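Local coordinates for peptidoglycan synthetase penicillin-binding protein 3 (Bifidobacterium adolescentis, PDB 4YE5) that probably cross-links peptidoglycan as a membrane-anchored, penicillin-binding transpeptidase of the cell wall, at residues 281-289 and 501-509; 372-383 and 403-411. One frame throughout, in Å; residues are numbered along the deposited sequence.

Both contacts belong to the penicillin-binding transpeptidase domain, their centres about 13 Å apart. Along the chain both segments of contact 2 fall between the two segments of contact 1: 281-289 comes first, then 372-383 and 403-411, and finally strand 501-510. Contact 1 lays the run before helix 290-299 on the five-stranded antiparallel sheet; contact 2 fastens a long loop to the start of helix 408-419. The two meet through Glu284 OE2, which accepts from Gly403 N, and through a backbone bond between Phe283 and Val406. The segment 403-411 thus lies against both 281-289, which carries the serine of a likely SxxK motif, and the loop 372-383.

Contact 1: 281-289 and 501-509; sequences ETFEPGSIG and SIISDYSTI
Asp505, on a strand of the antiparallel sheet of this penicillin-binding fold, points at the loop into helix 290-299, meeting Pro285 and Ile288; Ser287 of that loop and Lys290 at the helix start fit the SxxK motif of the family's acylated serine. Asp505 CB lies 4.0 Å from Ile288 CD1. The next atom, CG, sits between the backbone N and carbonyl carbon (chi1 61°), which sends the carboxylate up to the loop; there Asp505 CG lies 3.4 Å from Ile288 CD1. OD1 also lies beside Ile288 CD1, whereas Asp505 OD2 approaches Pro285 O to 2.7 Å. Ile288 reaches down from the opposite direction and sets its CD1 methyl against the carboxyl carbon; Ile288 CD1 also lies 3.7 Å from Tyr506 N. Two residues earlier on the strand, Ile503 crosses Phe283 at about a right angle, and both side chains also rest on Val522 of the adjoining strand. Phe283 CE1 is 4.1 Å from Asp505 OD2, the ring and carboxylate planes 78° apart. Ser287 OG itself is hydrogen-bonded to Lys290 and Lys486. At the far end of the contact, Ile503 CD1 sits 3.5 Å from Phe283 CD1 and 3.6 Å from Glu284 O.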
loop_
_atom_site.group_PDB
_atom_site.type_symbol
_atom_site.label_atom_id
_atom_site.label_comp_id
_atom_site.label_asym_id
_atom_site.label_seq_id
_atom_site.Cartn_x
_atom_site.Cartn_y
_atom_site.Cartn_z
ATOM N N GLU A 281 8.831 -8.369 -0.945
ATOM C CA GLU A 281 10.068 -8.892 -1.529
ATOM C C GLU A 281 11.309 -8.060 -1.158
ATOM O O GLU A 281 11.293 -6.830 -1.256
ATOM C CB GLU A 281 9.941 -8.952 -3.057
ATOM C CG GLU A 281 10.964 -9.876 -3.698
ATOM C CD GLU A 281 10.620 -11.345 -3.467
ATOM O OE1 GLU A 281 9.432 -11.672 -3.302
ATOM O OE2 GLU A 281 11.533 -12.175 -3.447
ATOM N N THR A 282 12.385 -8.719 -0.729
ATOM C CA THR A 282 13.652 -8.016 -0.586
ATOM C C THR A 282 14.714 -8.712 -1.430
ATOM O O THR A 282 14.598 -9.890 -1.726
ATOM C CB THR A 282 14.136 -7.929 0.883
ATOM O OG1 THR A 282 14.391 -9.245 1.378
ATOM C CG2 THR A 282 13.085 -7.243 1.772
ATOM N N PHE A 283 15.745 -7.973 -1.819
ATOM C CA PHE A 283 16.749 -8.483 -2.747
ATOM C C PHE A 283 17.938 -7.541 -2.709
ATOM O O PHE A 283 17.799 -6.369 -2.316
ATOM C CB PHE A 283 16.183 -8.499 -4.175
ATOM C CG PHE A 283 15.482 -7.205 -4.563
ATOM C CD1 PHE A 283 16.178 -6.165 -5.146
ATOM C CD2 PHE A 283 14.125 -7.029 -4.291
ATOM C CE1 PHE A 283 15.527 -4.971 -5.488
ATOM C CE2 PHE A 283 13.463 -5.848 -4.637
ATOM C CZ PHE A 283 14.157 -4.820 -5.218
ATOM N N GLU A 284 19.095 -8.037 -3.135
ATOM C CA GLU A 284 20.248 -7.175 -3.326
ATOM C C GLU A 284 19.975 -6.348 -4.549
ATOM O O GLU A 284 19.503 -6.882 -5.562
ATOM C CB GLU A 284 21.537 -7.994 -3.516
ATOM C CG GLU A 284 21.969 -8.782 -2.277
ATOM C CD GLU A 284 23.092 -9.765 -2.601
ATOM O OE1 GLU A 284 22.880 -10.658 -3.453
ATOM O OE2 GLU A 284 24.184 -9.635 -2.019
ATOM N N PRO A 285 20.263 -5.031 -4.474
ATOM C CA PRO A 285 19.970 -4.151 -5.608
ATOM C C PRO A 285 21.007 -4.251 -6.735
ATOM O O PRO A 285 20.740 -3.735 -7.812
ATOM C CB PRO A 285 19.998 -2.752 -4.977
ATOM C CG PRO A 285 21.013 -2.881 -3.866
ATOM C CD PRO A 285 20.789 -4.289 -3.312
ATOM N N GLY A 286 22.155 -4.888 -6.495
ATOM C CA GLY A 286 23.196 -4.950 -7.506
ATOM C C GLY A 286 23.695 -3.560 -7.907
ATOM O O GLY A 286 23.697 -2.636 -7.092
ATOM N N SER A 287 24.063 -3.397 -9.174
ATOM C CA SER A 287 24.773 -2.196 -9.635
ATOM C C SER A 287 24.005 -0.871 -9.432
ATOM O O SER A 287 24.613 0.196 -9.357
ATOM C CB SER A 287 25.217 -2.378 -11.102
ATOM O OG SER A 287 25.970 -1.252 -11.573
ATOM N N ILE A 288 22.677 -0.928 -9.312
ATOM C CA ILE A 288 21.930 0.285 -8.959
ATOM C C ILE A 288 22.462 0.870 -7.641
ATOM O O ILE A 288 22.505 2.081 -7.457
ATOM C CB ILE A 288 20.394 0.004 -8.855
ATOM C CG1 ILE A 288 19.928 -0.730 -10.121
ATOM C CG2 ILE A 288 19.614 1.335 -8.614
ATOM C CD1 ILE A 288 18.422 -0.814 -10.304
ATOM N N GLY A 289 22.880 -0.010 -6.737
ATOM C CA GLY A 289 23.507 0.400 -5.489
ATOM C C GLY A 289 24.773 1.254 -5.608
ATOM O O GLY A 289 25.159 1.924 -4.635
ATOM N N SER A 501 18.936 -18.508 -9.734
ATOM C CA SER A 501 17.947 -17.521 -10.157
ATOM C C SER A 501 18.505 -16.129 -9.960
ATOM O O SER A 501 19.328 -15.899 -9.065
ATOM C CB SER A 501 16.635 -17.664 -9.381
ATOM O OG SER A 501 15.886 -18.792 -9.827
ATOM N N ILE A 502 18.057 -15.198 -10.793
ATOM C CA ILE A 502 18.460 -13.809 -10.646
ATOM C C ILE A 502 17.246 -12.893 -10.766
ATOM O O ILE A 502 16.197 -13.308 -11.253
ATOM C CB ILE A 502 19.478 -13.400 -11.746
ATOM C CG1 ILE A 502 18.804 -13.424 -13.115
ATOM C CG2 ILE A 502 20.714 -14.346 -11.749
ATOM C CD1 ILE A 502 19.174 -12.238 -14.000
ATOM N N ILE A 503 17.384 -11.658 -10.289
ATOM C CA ILE A 503 16.440 -10.619 -10.632
ATOM C C ILE A 503 17.144 -9.675 -11.587
ATOM O O ILE A 503 18.376 -9.550 -11.545
ATOM C CB ILE A 503 15.978 -9.818 -9.407
ATOM C CG1 ILE A 503 17.189 -9.417 -8.574
ATOM C CG2 ILE A 503 15.015 -10.670 -8.560
ATOM C CD1 ILE A 503 17.032 -8.142 -7.858
ATOM N N SER A 504 16.354 -9.053 -12.456
ATOM C CA SER A 504 16.748 -7.902 -13.259
ATOM C C SER A 504 16.048 -6.689 -12.651
ATOM O O SER A 504 14.822 -6.685 -12.535
ATOM C CB SER A 504 16.239 -8.101 -14.693
ATOM O OG SER A 504 16.348 -6.935 -15.498
ATOM N N ASP A 505 16.807 -5.669 -12.251
ATOM C CA ASP A 505 16.190 -4.453 -11.718
ATOM C C ASP A 505 16.606 -3.243 -12.521
ATOM O O ASP A 505 17.642 -3.247 -13.197
ATOM C CB ASP A 505 16.386 -4.259 -10.190
ATOM C CG ASP A 505 17.852 -4.146 -9.754
ATOM O OD1 ASP A 505 18.755 -4.283 -10.589
ATOM O OD2 ASP A 505 18.109 -3.932 -8.534
ATOM N N TYR A 506 15.784 -2.207 -12.463
ATOM C CA TYR A 506 16.011 -1.047 -13.303
ATOM C C TYR A 506 15.207 0.070 -12.696
ATOM O O TYR A 506 14.046 -0.121 -12.369
ATOM C CB TYR A 506 15.527 -1.336 -14.740
ATOM C CG TYR A 506 16.174 -0.465 -15.824
ATOM C CD1 TYR A 506 15.693 0.825 -16.103
ATOM C CD2 TYR A 506 17.239 -0.946 -16.589
ATOM C CE1 TYR A 506 16.293 1.624 -17.132
ATOM C CE2 TYR A 506 17.835 -0.156 -17.603
ATOM C CZ TYR A 506 17.354 1.120 -17.867
ATOM O OH TYR A 506 17.954 1.893 -18.876
ATOM N N SER A 507 15.829 1.229 -12.521
ATOM C CA SER A 507 15.144 2.351 -11.933
ATOM C C SER A 507 15.451 3.589 -12.767
ATOM O O SER A 507 16.612 3.899 -13.050
ATOM C CB SER A 507 15.556 2.524 -10.471
ATOM O OG SER A 507 14.781 3.539 -9.856
ATOM N N THR A 508 14.388 4.286 -13.153
ATOM C CA THR A 508 14.474 5.386 -14.084
ATOM C C THR A 508 13.884 6.672 -13.503
ATOM O O THR A 508 12.806 6.657 -12.892
ATOM C CB THR A 508 13.658 5.071 -15.356
ATOM O OG1 THR A 508 14.154 3.860 -15.945
ATOM C CG2 THR A 508 13.817 6.220 -16.357
ATOM N N ILE A 509 14.587 7.776 -13.717
ATOM C CA ILE A 509 14.090 9.109 -13.375
ATOM C C ILE A 509 13.693 9.750 -14.689
ATOM O O ILE A 509 14.481 9.761 -15.627
ATOM C CB ILE A 509 15.208 9.972 -12.747
ATOM C CG1 ILE A 509 15.660 9.357 -11.417
ATOM C CG2 ILE A 509 14.729 11.403 -12.577
ATOM C CD1 ILE A 509 17.054 9.854 -10.925
#

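Contact 2: 372-383 and 403-411; sequences TGLNLPGESEGV and GYTVNVMQL
Gln410 NE2 donates to Glu381 O at 2.9 Å, the hydrogen bond nearly straight and in the Gln410 amide plane, but arriving from above the carbonyl plane of Glu381. At Val383, the last residue of segment 372-383, bonds are exchanged with Thr405: Thr405 N gives to Val383 O, and Val383 N gives to Thr405 OG1 at 2.8 Å. Selenomethionine Met409, bent at chi2 and chi3, curls its CE to 3.6 Å from Glu379 CG and 4.2 Å from Leu376 CD1; nearer its base, CB meets Thr372 CG2. A second shell fixes these groups. Asn407 and Gln410 form a capping box at the helix start, Gln410 N bonding to Asn407 OD1 and Asn407 N to Gln410 OE1, which holds the Gln410 amide in place while NE2 also donates to Gln370 O. Glu379, extended with CG anti to its N (chi1 -179°), takes Leu376 N on OE1. One water joins Glu379 OE2, Thr372 N and Asn407 ND2; another joins Ser380 N and Asn407 ND2. Farther out, Leu374 touches Ile255 of strand 255-260, Met409 rests on Met246 of strand 242-249, and Leu376 and Glu379 lie against Val279 of helix 277-280.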
loop_
_atom_site.group_PDB
_atom_site.type_symbol
_atom_site.label_atom_id
_atom_site.label_comp_id
_atom_site.label_asym_id
_atom_site.label_seq_id
_atom_site.Cartn_x
_atom_site.Cartn_y
_atom_site.Cartn_z
ATOM N N THR A 372 10.465 2.178 5.688
ATOM C CA THR A 372 10.018 3.300 4.852
ATOM C C THR A 372 9.162 4.278 5.652
ATOM O O THR A 372 9.066 5.460 5.320
ATOM C CB THR A 372 9.166 2.826 3.673
ATOM O OG1 THR A 372 8.002 2.158 4.177
ATOM C CG2 THR A 372 9.977 1.876 2.781
ATOM N N GLY A 373 8.534 3.775 6.706
ATOM C CA GLY A 373 7.586 4.573 7.466
ATOM C C GLY A 373 6.177 4.452 6.902
ATOM O O GLY A 373 5.238 4.987 7.470
ATOM N N LEU A 374 6.020 3.738 5.788
ATOM C CA LEU A 374 4.684 3.533 5.205
ATOM C C LEU A 374 3.786 2.625 6.048
ATOM O O LEU A 374 2.559 2.680 5.931
ATOM C CB LEU A 374 4.792 2.946 3.797
ATOM C CG LEU A 374 5.408 3.839 2.712
ATOM C CD1 LEU A 374 5.869 2.978 1.543
ATOM C CD2 LEU A 374 4.428 4.906 2.251
ATOM N N ASN A 375 4.402 1.777 6.866
ATOM C CA ASN A 375 3.680 0.824 7.724
ATOM C C ASN A 375 2.791 -0.168 6.979
ATOM O O ASN A 375 1.759 -0.580 7.494
ATOM C CB ASN A 375 2.838 1.543 8.778
ATOM C CG ASN A 375 3.651 2.494 9.628
ATOM O OD1 ASN A 375 4.760 2.171 10.064
ATOM N ND2 ASN A 375 3.103 3.682 9.867
ATOM N N LEU A 376 3.180 -0.553 5.771
ATOM C CA LEU A 376 2.457 -1.593 5.039
ATOM C C LEU A 376 2.631 -2.913 5.775
ATOM O O LEU A 376 3.747 -3.240 6.199
ATOM C CB LEU A 376 3.022 -1.713 3.619
ATOM C CG LEU A 376 2.705 -0.470 2.771
ATOM C CD1 LEU A 376 3.632 -0.358 1.587
ATOM C CD2 LEU A 376 1.259 -0.529 2.326
ATOM N N PRO A 377 1.529 -3.666 5.969
ATOM C CA PRO A 377 1.675 -4.983 6.606
ATOM C C PRO A 377 2.577 -5.882 5.756
ATOM O O PRO A 377 2.420 -5.909 4.538
ATOM C CB PRO A 377 0.241 -5.520 6.622
ATOM C CG PRO A 377 -0.619 -4.263 6.675
ATOM C CD PRO A 377 0.115 -3.306 5.759
ATOM N N GLY A 378 3.526 -6.576 6.383
ATOM C CA GLY A 378 4.358 -7.529 5.665
ATOM C C GLY A 378 5.594 -6.898 5.041
ATOM O O GLY A 378 6.384 -7.567 4.384
ATOM N N GLU A 379 5.754 -5.600 5.255
ATOM C CA GLU A 379 6.906 -4.863 4.767
ATOM C C GLU A 379 8.137 -5.160 5.630
ATOM O O GLU A 379 8.050 -5.138 6.850
ATOM C CB GLU A 379 6.601 -3.365 4.831
ATOM C CG GLU A 379 7.719 -2.485 4.331
ATOM C CD GLU A 379 7.452 -0.997 4.565
ATOM O OE1 GLU A 379 6.295 -0.605 4.849
ATOM O OE2 GLU A 379 8.418 -0.218 4.482
ATOM N N SER A 380 9.282 -5.414 5.003
ATOM C CA SER A 380 10.531 -5.647 5.748
ATOM C C SER A 380 11.380 -4.372 5.819
ATOM O O SER A 380 11.220 -3.473 4.997
ATOM C CB SER A 380 11.345 -6.756 5.070
ATOM O OG SER A 380 12.641 -6.849 5.629
ATOM N N GLU A 381 12.302 -4.296 6.774
ATOM C CA GLU A 381 13.220 -3.160 6.808
ATOM C C GLU A 381 14.444 -3.404 5.930
ATOM O O GLU A 381 15.268 -2.512 5.754
ATOM C CB GLU A 381 13.653 -2.819 8.242
ATOM C CG GLU A 381 12.499 -2.367 9.124
ATOM C CD GLU A 381 12.930 -2.075 10.548
ATOM O OE1 GLU A 381 14.037 -2.503 10.943
ATOM O OE2 GLU A 381 12.158 -1.407 11.268
ATOM N N GLY A 382 14.569 -4.610 5.390
ATOM C CA GLY A 382 15.746 -4.970 4.616
ATOM C C GLY A 382 16.914 -5.230 5.546
ATOM O O GLY A 382 16.789 -5.118 6.761
ATOM N N VAL A 383 18.067 -5.567 4.983
ATOM C CA VAL A 383 19.219 -5.904 5.811
ATOM C C VAL A 383 20.433 -5.096 5.395
ATOM O O VAL A 383 20.809 -5.094 4.234
ATOM C CB VAL A 383 19.557 -7.414 5.725
ATOM C CG1 VAL A 383 20.814 -7.728 6.527
ATOM C CG2 VAL A 383 18.391 -8.252 6.229
ATOM N N GLY A 403 25.469 -7.740 -0.670
ATOM C CA GLY A 403 25.694 -8.023 0.740
ATOM C C GLY A 403 24.760 -7.244 1.660
ATOM O O GLY A 403 24.907 -7.284 2.884
ATOM N N TYR A 404 23.818 -6.521 1.065
ATOM C CA TYR A 404 22.735 -5.881 1.811
ATOM C C TYR A 404 21.503 -5.980 0.944
ATOM O O TYR A 404 21.627 -6.192 -0.261
ATOM C CB TYR A 404 23.048 -4.423 2.147
ATOM C CG TYR A 404 23.146 -3.441 0.976
ATOM C CD1 TYR A 404 22.020 -2.743 0.525
ATOM C CD2 TYR A 404 24.371 -3.163 0.370
ATOM C CE1 TYR A 404 22.111 -1.815 -0.513
ATOM C CE2 TYR A 404 24.469 -2.237 -0.680
ATOM C CZ TYR A 404 23.334 -1.569 -1.112
ATOM O OH TYR A 404 23.422 -0.648 -2.139
ATOM N N THR A 405 20.319 -5.874 1.539
ATOM C CA THR A 405 19.101 -6.070 0.755
ATOM C C THR A 405 18.146 -4.897 0.911
ATOM O O THR A 405 18.162 -4.214 1.937
ATOM C CB THR A 405 18.318 -7.292 1.219
ATOM O OG1 THR A 405 17.917 -7.076 2.580
ATOM C CG2 THR A 405 19.176 -8.571 1.099
ATOM N N VAL A 406 17.301 -4.697 -0.103
ATOM C CA VAL A 406 16.335 -3.609 -0.117
ATOM C C VAL A 406 14.977 -4.132 -0.588
ATOM O O VAL A 406 14.911 -5.177 -1.226
ATOM C CB VAL A 406 16.777 -2.531 -1.115
ATOM C CG1 VAL A 406 18.212 -2.087 -0.814
ATOM C CG2 VAL A 406 16.682 -3.073 -2.563
ATOM N N ASN A 407 13.894 -3.413 -0.282
ATOM C CA ASN A 407 12.653 -3.658 -1.017
ATOM C C ASN A 407 12.504 -2.606 -2.101
ATOM O O ASN A 407 13.315 -1.664 -2.179
ATOM C CB ASN A 407 11.416 -3.743 -0.101
ATOM C CG ASN A 407 11.265 -2.544 0.793
ATOM O OD1 ASN A 407 11.321 -1.397 0.338
ATOM N ND2 ASN A 407 11.089 -2.796 2.088
ATOM N N VAL A 408 11.496 -2.760 -2.951
ATOM C CA VAL A 408 11.355 -1.842 -4.065
ATOM C C VAL A 408 11.088 -0.401 -3.617
ATOM O O VAL A 408 11.519 0.547 -4.290
ATOM C CB VAL A 408 10.298 -2.353 -5.113
ATOM C CG1 VAL A 408 8.867 -2.182 -4.606
ATOM C CG2 VAL A 408 10.479 -1.628 -6.462
HETATM N N MSE A 409 10.412 -0.218 -2.476
HETATM C CA MSE A 409 10.103 1.133 -1.999
HETATM C C MSE A 409 11.380 1.852 -1.540
HETATM O O MSE A 409 11.577 3.047 -1.789
HETATM C CB MSE A 409 9.085 1.111 -0.842
HETATM C CG MSE A 409 7.708 0.558 -1.205
HETATM SE SE MSE A 409 7.625 -1.389 -1.060
HETATM C CE MSE A 409 7.576 -1.609 0.892
ATOM N N GLN A 410 12.233 1.126 -0.829
ATOM C CA GLN A 410 13.498 1.689 -0.359
ATOM C C GLN A 410 14.422 2.035 -1.534
ATOM O O GLN A 410 15.052 3.091 -1.556
ATOM C CB GLN A 410 14.208 0.682 0.538
ATOM C CG GLN A 410 13.532 0.478 1.887
ATOM C CD GLN A 410 14.189 -0.642 2.658
ATOM O OE1 GLN A 410 14.561 -1.658 2.066
ATOM N NE2 GLN A 410 14.354 -0.465 3.976
ATOM N N LEU A 411 14.501 1.142 -2.510
ATOM C CA LEU A 411 15.350 1.390 -3.671
ATOM C C LEU A 411 14.856 2.635 -4.421
ATOM O O LEU A 411 15.630 3.493 -4.830
ATOM C CB LEU A 411 15.312 0.174 -4.603
ATOM C CG LEU A 411 16.233 0.270 -5.820
ATOM C CD1 LEU A 411 17.631 0.565 -5.351
ATOM C CD2 LEU A 411 16.184 -1.033 -6.618
HETATM O O HOH W 1 11.000 -0.823 4.481
HETATM O O HOH W 2 9.659 -5.613 2.246
#